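Local structure of transcriptional regulatory protein FixJ (Sinorhizobium meliloti, 1DBW) at residues L51-R56 / V63-N68. The protein is a two-component response regulator, here its receiver domain, that induces nifA and fixK expression when activated by FixL. The protein carries 2 engineered substitutions. Residues are numbered along the deposited sequence; the frame is centred on the assembly and turned at random.
Sequences LVTDLR and VELLRN
With CG placed opposite the backbone N in both residues (chi1 169° in Leu51, 175° in Leu65), these two leucines extend toward one another and meet tip to tip, Leu51 CD2 lying 4.1 Å from Leu65 CD2. The same Leu65 methyl serves all three inward-facing residues of 51-56. Thr53 offers its methyl, not its hydroxyl: its first torsion sets CG2 anti to the carbonyl carbon, beside the backbone N, and CG2 comes to 3.8 Å from Leu65 CD2 as the two side chains run past each other in opposite senses. Leu55, just beyond the strand end, crosses Leu65 at roughly a right angle, its CD1 4.1 Å from Leu65 CD2. Leu66 adds a flank one residue further along the helix, its CD2 lying 4.2 Å from CD2 of Leu51.

The backbones stay well apart: the axes of 51-54 and 63-68 approach to 10.1 Å, their N-to-C directions 143° apart, nearer antiparallel than parallel, so branched side chains span the gap. This is the strand-to-helix half of a beta-alpha-beta unit, in which helix 62-71 covers one face of the parallel sheet before the chain returns as strand 78-82. Leu40 of helix 36-42 also packs on Leu65, linking the two helices on that face.

Asp54, at the C-terminal end of the strand, belongs to the magnesium site together with Arg56, Asp10 and Asp11, and is the predicted phosphorylation site. Asp54 OD1 and Arg56 NH2, 3.2 Å apart, form a salt bridge whose hydrogen bond is weak and bent, while Asp54 OD2 pairs with Lys104. Since no hydrogen bond or salt bridge links the two segments, 63-68 is held against the strand by non-directional apolar packing centred on Leu65 CD2.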
loop_
_atom_site.group_PDB
_atom_site.type_symbol
_atom_site.label_atom_id
_atom_site.label_comp_id
_atom_site.label_asym_id
_atom_site.label_seq_id
_atom_site.Cartn_x
_atom_site.Cartn_y
_atom_site.Cartn_z
ATOM N N LEU A 51 0.602 -2.895 3.624
ATOM C CA LEU A 51 1.179 -1.834 2.802
ATOM C C LEU A 51 0.160 -1.317 1.808
ATOM O O LEU A 51 -0.601 -2.110 1.236
ATOM C CB LEU A 51 2.357 -2.396 2.007
ATOM C CG LEU A 51 2.923 -1.500 0.884
ATOM C CD1 LEU A 51 3.572 -0.183 1.446
ATOM C CD2 LEU A 51 3.991 -2.349 0.150
ATOM N N VAL A 52 0.098 0.006 1.684
ATOM C CA VAL A 52 -0.800 0.622 0.690
ATOM C C VAL A 52 0.095 1.532 -0.128
ATOM O O VAL A 52 0.699 2.465 0.408
ATOM C CB VAL A 52 -1.912 1.418 1.313
ATOM C CG1 VAL A 52 -2.757 2.075 0.207
ATOM C CG2 VAL A 52 -2.845 0.491 2.135
ATOM N N THR A 53 0.178 1.272 -1.442
ATOM C CA THR A 53 1.004 2.121 -2.280
ATOM C C THR A 53 0.174 2.996 -3.214
ATOM O O THR A 53 -0.939 2.627 -3.581
ATOM C CB THR A 53 1.940 1.277 -3.188
ATOM O OG1 THR A 53 1.158 0.602 -4.176
ATOM C CG2 THR A 53 2.705 0.224 -2.372
ATOM N N ASP A 54 0.671 4.202 -3.456
ATOM C CA ASP A 54 0.069 5.109 -4.441
ATOM C C ASP A 54 1.291 5.804 -5.037
ATOM O O ASP A 54 1.662 6.926 -4.636
ATOM C CB ASP A 54 -0.906 6.130 -3.837
ATOM C CG ASP A 54 -1.617 6.973 -4.915
ATOM O OD1 ASP A 54 -2.482 7.793 -4.547
ATOM O OD2 ASP A 54 -1.325 6.805 -6.128
ATOM N N LEU A 55 1.988 5.047 -5.884
ATOM C CA LEU A 55 3.221 5.471 -6.554
ATOM C C LEU A 55 2.921 5.710 -8.033
ATOM O O LEU A 55 2.506 4.796 -8.750
ATOM C CB LEU A 55 4.282 4.393 -6.402
ATOM C CG LEU A 55 4.646 4.148 -4.940
ATOM C CD1 LEU A 55 5.417 2.844 -4.778
ATOM C CD2 LEU A 55 5.434 5.339 -4.419
ATOM N N ARG A 56 3.121 6.949 -8.465
ATOM C CA ARG A 56 2.833 7.338 -9.843
ATOM C C ARG A 56 4.060 7.451 -10.715
ATOM O O ARG A 56 3.977 7.192 -11.916
ATOM C CB ARG A 56 2.071 8.658 -9.865
ATOM C CG ARG A 56 0.873 8.674 -8.937
ATOM C CD ARG A 56 0.581 10.081 -8.474
ATOM N NE ARG A 56 -0.213 10.087 -7.252
ATOM C CZ ARG A 56 -1.371 10.726 -7.115
ATOM N NH1 ARG A 56 -1.881 11.415 -8.130
ATOM N NH2 ARG A 56 -2.021 10.678 -5.958
ATOM N N VAL A 63 4.476 -1.963 -8.170
ATOM C CA VAL A 63 4.959 -3.251 -8.668
ATOM C C VAL A 63 6.457 -3.475 -8.405
ATOM O O VAL A 63 6.869 -4.563 -7.983
ATOM C CB VAL A 63 4.631 -3.413 -10.179
ATOM C CG1 VAL A 63 5.325 -4.639 -10.750
ATOM C CG2 VAL A 63 3.136 -3.534 -10.366
ATOM N N GLU A 64 7.281 -2.457 -8.659
ATOM C CA GLU A 64 8.722 -2.556 -8.423
ATOM C C GLU A 64 8.983 -2.664 -6.918
ATOM O O GLU A 64 9.865 -3.399 -6.476
ATOM C CB GLU A 64 9.430 -1.322 -8.981
ATOM C CG GLU A 64 9.333 -1.195 -10.498
ATOM C CD GLU A 64 9.622 0.216 -10.985
ATOM O OE1 GLU A 64 8.708 0.837 -11.574
ATOM O OE2 GLU A 64 10.755 0.709 -10.767
ATOM N N LEU A 65 8.190 -1.946 -6.129
ATOM C CA LEU A 65 8.357 -2.009 -4.688
ATOM C C LEU A 65 8.064 -3.449 -4.215
ATOM O O LEU A 65 8.821 -3.995 -3.406
ATOM C CB LEU A 65 7.448 -0.979 -4.000
ATOM C CG LEU A 65 7.450 -1.020 -2.461
ATOM C CD1 LEU A 65 8.857 -0.835 -1.935
ATOM C CD2 LEU A 65 6.518 0.070 -1.925
ATOM N N LEU A 66 6.986 -4.057 -4.722
ATOM C CA LEU A 66 6.630 -5.438 -4.369
ATOM C C LEU A 66 7.725 -6.404 -4.757
ATOM O O LEU A 66 8.075 -7.315 -3.996
ATOM C CB LEU A 66 5.320 -5.868 -5.033
ATOM C CG LEU A 66 4.083 -5.049 -4.658
ATOM C CD1 LEU A 66 2.848 -5.690 -5.237
ATOM C CD2 LEU A 66 3.969 -4.945 -3.133
ATOM N N ARG A 67 8.335 -6.143 -5.909
ATOM C CA ARG A 67 9.410 -6.981 -6.411
ATOM C C ARG A 67 10.613 -6.856 -5.494
ATOM O O ARG A 67 11.203 -7.862 -5.096
ATOM C CB ARG A 67 9.774 -6.560 -7.838
ATOM N N ASN A 68 10.936 -5.620 -5.110
ATOM C CA ASN A 68 12.058 -5.338 -4.216
ATOM C C ASN A 68 11.830 -5.941 -2.821
ATOM O O ASN A 68 12.774 -6.417 -2.172
ATOM C CB ASN A 68 12.313 -3.839 -4.134
ATOM C CG ASN A 68 12.880 -3.256 -5.441
ATOM O OD1 ASN A 68 13.094 -2.054 -5.544
ATOM N ND2 ASN A 68 13.127 -4.107 -6.425
#